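Long-range contact in lipoprotein, putative (Bacillus anthracis, PDB 4NOH), which is a putative lipoprotein of an uncharacterised family, possibly lipid-binding, whose function is not known: residues M60-I72 with Y103-Y115. Sequence-based numbering, arbitrary orientation. Where two conformers were deposited one is given.
Sequences MLKKVVKEDVEPI and YEGNVVIGDARKY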
loop_
_atom_site.group_PDB
_atom_site.type_symbol
_atom_site.label_atom_id
_atom_site.label_comp_id
_atom_site.label_asym_id
_atom_site.label_seq_id
_atom_site.Cartn_x
_atom_site.Cartn_y
_atom_site.Cartn_z
HETATM N N MSE A 60 -7.791 3.059 2.788
HETATM C CA MSE A 60 -6.338 2.954 2.968
HETATM C C MSE A 60 -5.493 3.702 1.995
HETATM O O MSE A 60 -4.289 3.798 2.188
HETATM C CB MSE A 60 -5.926 1.467 3.043
HETATM C CG MSE A 60 -6.078 0.910 4.460
HETATM SE SE MSE A 60 -4.979 1.886 5.831
HETATM C CE MSE A 60 -6.489 2.552 6.867
ATOM N N LEU A 61 -6.099 4.191 0.922
ATOM C CA LEU A 61 -5.419 5.085 -0.013
ATOM C C LEU A 61 -5.810 6.479 0.402
ATOM O O LEU A 61 -6.975 6.854 0.339
ATOM C CB LEU A 61 -5.752 4.781 -1.464
ATOM C CG LEU A 61 -5.074 3.539 -2.066
ATOM C CD1 LEU A 61 -5.699 3.214 -3.395
ATOM C CD2 LEU A 61 -3.581 3.786 -2.272
ATOM N N LYS A 62 -4.836 7.278 0.794
ATOM C CA LYS A 62 -5.124 8.583 1.361
ATOM C C LYS A 62 -4.371 9.718 0.695
ATOM O O LYS A 62 -3.166 9.629 0.493
ATOM C CB LYS A 62 -4.757 8.570 2.867
ATOM C CG LYS A 62 -5.403 7.432 3.672
ATOM C CD LYS A 62 -5.315 7.643 5.170
ATOM C CE LYS A 62 -5.982 6.527 5.954
ATOM N NZ LYS A 62 -6.019 6.782 7.426
ATOM N N LYS A 63 -5.092 10.789 0.375
ATOM C CA LYS A 63 -4.487 11.953 -0.229
ATOM C C LYS A 63 -3.783 12.728 0.865
ATOM O O LYS A 63 -4.319 12.892 1.972
ATOM C CB LYS A 63 -5.540 12.852 -0.877
ATOM C CG LYS A 63 -4.944 14.069 -1.580
ATOM C CD LYS A 63 -5.987 15.116 -1.988
ATOM C CE LYS A 63 -7.272 14.509 -2.519
ATOM N NZ LYS A 63 -8.229 14.147 -1.428
ATOM N N VAL A 64 -2.588 13.213 0.564
ATOM C CA VAL A 64 -1.849 14.029 1.504
ATOM C C VAL A 64 -2.441 15.447 1.456
ATOM O O VAL A 64 -2.561 16.021 0.385
ATOM C CB VAL A 64 -0.356 14.036 1.140
ATOM C CG1 VAL A 64 0.404 14.997 2.031
ATOM C CG2 VAL A 64 0.220 12.639 1.233
ATOM N N VAL A 65 -2.818 15.974 2.622
ATOM C CA VAL A 65 -3.418 17.302 2.727
ATOM C C VAL A 65 -2.730 18.044 3.849
ATOM O O VAL A 65 -2.898 17.704 5.013
ATOM C CB VAL A 65 -4.937 17.212 3.007
ATOM C CG1 VAL A 65 -5.543 18.605 3.204
ATOM C CG2 VAL A 65 -5.652 16.478 1.875
ATOM N N LYS A 66 -1.997 19.098 3.491
ATOM C CA LYS A 66 -1.245 19.884 4.465
ATOM C C LYS A 66 -0.358 18.886 5.179
ATOM O O LYS A 66 0.387 18.174 4.516
ATOM C CB LYS A 66 -2.178 20.667 5.395
ATOM C CG LYS A 66 -3.007 21.691 4.641
ATOM C CD LYS A 66 -4.166 22.242 5.451
ATOM C CE LYS A 66 -5.081 23.076 4.562
ATOM N NZ LYS A 66 -4.375 24.255 3.984
ATOM N N GLU A 67 -0.481 18.776 6.497
ATOM C CA GLU A 67 0.350 17.864 7.253
ATOM C C GLU A 67 -0.474 16.670 7.722
ATOM O O GLU A 67 -0.128 16.040 8.705
ATOM C CB GLU A 67 0.960 18.588 8.466
ATOM C CG GLU A 67 1.396 20.038 8.224
ATOM C CD GLU A 67 2.422 20.227 7.104
ATOM O OE1 GLU A 67 3.070 19.240 6.680
ATOM O OE2 GLU A 67 2.596 21.391 6.654
ATOM N N ASP A 68 -1.559 16.357 7.016
ATOM C CA ASP A 68 -2.429 15.247 7.406
ATOM C C ASP A 68 -2.806 14.439 6.153
ATOM O O ASP A 68 -2.250 14.649 5.096
ATOM C CB ASP A 68 -3.681 15.788 8.079
ATOM C CG ASP A 68 -4.264 14.830 9.112
ATOM O OD1 ASP A 68 -4.318 13.602 8.872
ATOM O OD2 ASP A 68 -4.685 15.332 10.182
ATOM N N VAL A 69 -3.757 13.527 6.301
ATOM C CA VAL A 69 -4.191 12.687 5.185
ATOM C C VAL A 69 -5.694 12.555 5.177
ATOM O O VAL A 69 -6.344 12.662 6.215
ATOM C CB VAL A 69 -3.568 11.261 5.231
ATOM C CG1 VAL A 69 -2.095 11.297 4.843
ATOM C CG2 VAL A 69 -3.770 10.599 6.584
ATOM N N GLU A 70 -6.256 12.359 3.987
ATOM C CA GLU A 70 -7.694 12.186 3.816
ATOM C C GLU A 70 -7.917 11.051 2.815
ATOM O O GLU A 70 -7.405 11.108 1.702
ATOM C CB GLU A 70 -8.345 13.471 3.285
ATOM C CG GLU A 70 -8.273 14.669 4.220
ATOM C CD GLU A 70 -8.952 15.906 3.653
ATOM O OE1 GLU A 70 -9.705 15.784 2.652
ATOM O OE2 GLU A 70 -8.759 17.005 4.221
ATOM N N PRO A 71 -8.666 10.009 3.218
ATOM C CA PRO A 71 -8.914 8.893 2.320
ATOM C C PRO A 71 -9.662 9.295 1.076
ATOM O O PRO A 71 -10.648 10.065 1.150
ATOM C CB PRO A 71 -9.780 7.940 3.142
ATOM C CG PRO A 71 -9.501 8.294 4.550
ATOM C CD PRO A 71 -9.209 9.760 4.565
ATOM N N ILE A 72 -9.180 8.779 -0.056
ATOM C CA ILE A 72 -9.867 8.982 -1.310
ATOM C C ILE A 72 -11.113 8.115 -1.235
ATOM O O ILE A 72 -11.135 7.071 -0.577
ATOM C CB ILE A 72 -8.992 8.738 -2.558
ATOM C CG1 ILE A 72 -8.601 7.267 -2.754
ATOM C CG2 ILE A 72 -7.792 9.653 -2.520
ATOM C CD1 ILE A 72 -7.825 7.028 -4.038
ATOM N N TYR A 103 -0.352 10.718 -14.131
ATOM C CA TYR A 103 -0.228 11.209 -12.748
ATOM C C TYR A 103 -1.590 11.533 -12.142
ATOM O O TYR A 103 -2.370 12.298 -12.737
ATOM C CB TYR A 103 0.654 12.457 -12.682
ATOM C CG TYR A 103 0.910 12.944 -11.288
ATOM C CD1 TYR A 103 1.689 12.194 -10.413
ATOM C CD2 TYR A 103 0.390 14.162 -10.831
ATOM C CE1 TYR A 103 1.937 12.622 -9.133
ATOM C CE2 TYR A 103 0.637 14.598 -9.539
ATOM C CZ TYR A 103 1.416 13.825 -8.699
ATOM O OH TYR A 103 1.678 14.269 -7.404
ATOM N N GLU A 104 -1.847 11.009 -10.937
ATOM C CA GLU A 104 -3.116 11.237 -10.238
ATOM C C GLU A 104 -2.963 11.828 -8.828
ATOM O O GLU A 104 -3.856 11.703 -8.019
ATOM C CB GLU A 104 -3.971 9.971 -10.214
ATOM C CG GLU A 104 -4.502 9.571 -11.581
ATOM C CD GLU A 104 -5.651 10.425 -12.079
ATOM O OE1 GLU A 104 -6.102 11.368 -11.385
ATOM O OE2 GLU A 104 -6.122 10.147 -13.195
ATOM N N GLY A 105 -1.833 12.460 -8.531
ATOM C CA GLY A 105 -1.712 13.154 -7.270
ATOM C C GLY A 105 -0.890 12.484 -6.201
ATOM O O GLY A 105 -0.333 11.393 -6.391
ATOM N N ASN A 106 -0.796 13.185 -5.083
ATOM C CA ASN A 106 -0.022 12.733 -3.947
ATOM C C ASN A 106 -0.905 11.953 -2.988
ATOM O O ASN A 106 -1.469 12.506 -2.016
ATOM C CB ASN A 106 0.646 13.909 -3.243
ATOM C CG ASN A 106 1.629 13.470 -2.196
ATOM O OD1 ASN A 106 1.953 12.273 -2.095
ATOM N ND2 ASN A 106 2.142 14.419 -1.415
ATOM N N VAL A 107 -1.013 10.661 -3.263
ATOM C CA VAL A 107 -1.801 9.720 -2.470
ATOM C C VAL A 107 -0.838 8.646 -1.964
ATOM O O VAL A 107 0.066 8.234 -2.674
ATOM C CB VAL A 107 -2.903 9.089 -3.323
ATOM C CG1 VAL A 107 -3.638 7.983 -2.564
ATOM C CG2 VAL A 107 -3.870 10.133 -3.838
ATOM N N VAL A 108 -1.011 8.263 -0.704
ATOM C CA VAL A 108 -0.171 7.267 -0.075
ATOM C C VAL A 108 -1.025 6.141 0.499
ATOM O O VAL A 108 -2.231 6.244 0.582
ATOM C CB VAL A 108 0.693 7.896 1.073
ATOM C CG1 VAL A 108 1.654 8.970 0.528
ATOM C CG2 VAL A 108 -0.181 8.487 2.175
ATOM N N ILE A 109 -0.384 5.036 0.856
ATOM C CA ILE A 109 -1.061 3.971 1.593
ATOM C C ILE A 109 -0.907 4.297 3.090
ATOM O O ILE A 109 0.203 4.570 3.588
ATOM C CB ILE A 109 -0.472 2.591 1.305
ATOM C CG1 ILE A 109 -0.827 2.187 -0.139
ATOM C CG2 ILE A 109 -1.017 1.554 2.291
ATOM C CD1 ILE A 109 -0.087 0.966 -0.645
ATOM N N GLY A 110 -2.012 4.280 3.821
ATOM C CA GLY A 110 -1.936 4.615 5.230
ATOM C C GLY A 110 -1.712 6.093 5.456
ATOM O O GLY A 110 -2.153 6.944 4.657
ATOM N N ASP A 111 -1.000 6.424 6.523
ATOM C CA ASP A 111 -0.902 7.824 6.943
ATOM C C ASP A 111 0.401 8.536 6.628
ATOM O O ASP A 111 0.556 9.742 6.903
ATOM C CB ASP A 111 -1.232 7.926 8.436
ATOM C CG ASP A 111 -2.668 7.473 8.775
ATOM O OD1 ASP A 111 -3.415 7.023 7.901
ATOM O OD2 ASP A 111 -3.060 7.572 9.955
ATOM N N ALA A 112 1.293 7.823 5.960
ATOM C CA ALA A 112 2.590 8.348 5.589
ATOM C C ALA A 112 3.114 7.517 4.434
ATOM O O ALA A 112 2.707 6.365 4.247
ATOM C CB ALA A 112 3.537 8.223 6.776
ATOM N N ARG A 113 4.054 8.065 3.689
ATOM C CA ARG A 113 4.694 7.358 2.602
ATOM C C ARG A 113 5.686 6.364 3.159
ATOM O O ARG A 113 6.730 6.743 3.693
ATOM C CB ARG A 113 5.429 8.349 1.733
ATOM C CG ARG A 113 5.947 7.723 0.430
ATOM C CD ARG A 113 6.805 8.682 -0.399
ATOM N NE ARG A 113 6.086 9.937 -0.391
ATOM C CZ ARG A 113 5.023 10.190 -1.135
ATOM N NH1 ARG A 113 4.670 9.371 -2.125
ATOM N NH2 ARG A 113 4.334 11.276 -0.898
ATOM N N LYS A 114 5.371 5.091 3.082
ATOM C CA LYS A 114 6.228 4.044 3.607
ATOM C C LYS A 114 6.415 2.967 2.545
ATOM O O LYS A 114 5.546 2.758 1.707
ATOM C CB LYS A 114 5.591 3.441 4.869
ATOM C CG LYS A 114 5.495 4.393 6.031
ATOM C CD LYS A 114 6.839 4.727 6.625
ATOM C CE LYS A 114 6.697 5.655 7.803
ATOM N NZ LYS A 114 8.004 6.017 8.431
ATOM N N TYR A 115 7.586 2.320 2.581
ATOM C CA TYR A 115 7.914 1.153 1.746
ATOM C C TYR A 115 8.228 1.426 0.278
ATOM O O TYR A 115 8.907 0.638 -0.372
ATOM C CB TYR A 115 6.823 0.086 1.846
ATOM C CG TYR A 115 7.245 -1.303 1.382
ATOM C CD1 TYR A 115 8.228 -1.990 2.060
ATOM C CD2 TYR A 115 6.593 -1.956 0.327
ATOM C CE1 TYR A 115 8.593 -3.256 1.676
ATOM C CE2 TYR A 115 6.965 -3.249 -0.051
ATOM C CZ TYR A 115 7.965 -3.870 0.650
ATOM O OH TYR A 115 8.372 -5.145 0.317
#
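Lys62 and Asp111 form a salt bridge just beyond the end of strand 107-109, on the face of the small antiparallel sheet that also carries Val108. With CG beside its own backbone N (chi1 -53°) and the chain extended beyond it, Lys62 runs past the Gly110 carbonyl, CD lying 3.3 Å from Gly110 O, before NZ meets Asp111 OD1 at 2.7 Å on the syn side, 16° out of the carboxylate plane. Gly110 O thus faces methylenes and, although buried, has no hydrogen-bond partner. Gly110 itself turns the chain at positive phi (73°), its N bonded to Met60 O.

Strand pairing fixes the register: Lys62 and Val108 form a hydrogen-bonded pair through reciprocal N-H to O bonds, and Val64 N donates a nearly straight bond to Asn106 O at 2.9 Å, completing the pairing. On the face shared by Lys62 and Val108, Val64 CB packs 3.6 Å from Asn106 ND2. The Asn106 amide is held by Arg113 NH2, which gives OD1 a 2.8 Å bond within the guanidinium plane, while Val108 CG1 lies over one face of that guanidinium. Val69 CG2 reaches the Asp111 carboxylate at 3.8 Å from OD1, roughly at a right angle.

On the other face, Leu61 CD2 touches Ile109 CG1 at 3.8 Å and Val107 CG2 meets Ile72 CG2.

Strand 61-65 is central in this three-stranded sheet, between hairpin partner 68-71 and 107-109. Leu61, Ile72 and Ile109 pack on helix 49-57, Ile109 also touches strands 5-10 and 134-142, and Glu167, just beyond strand 162-166, binds both Lys62 NZ and Asp111 OD2 through its backbone.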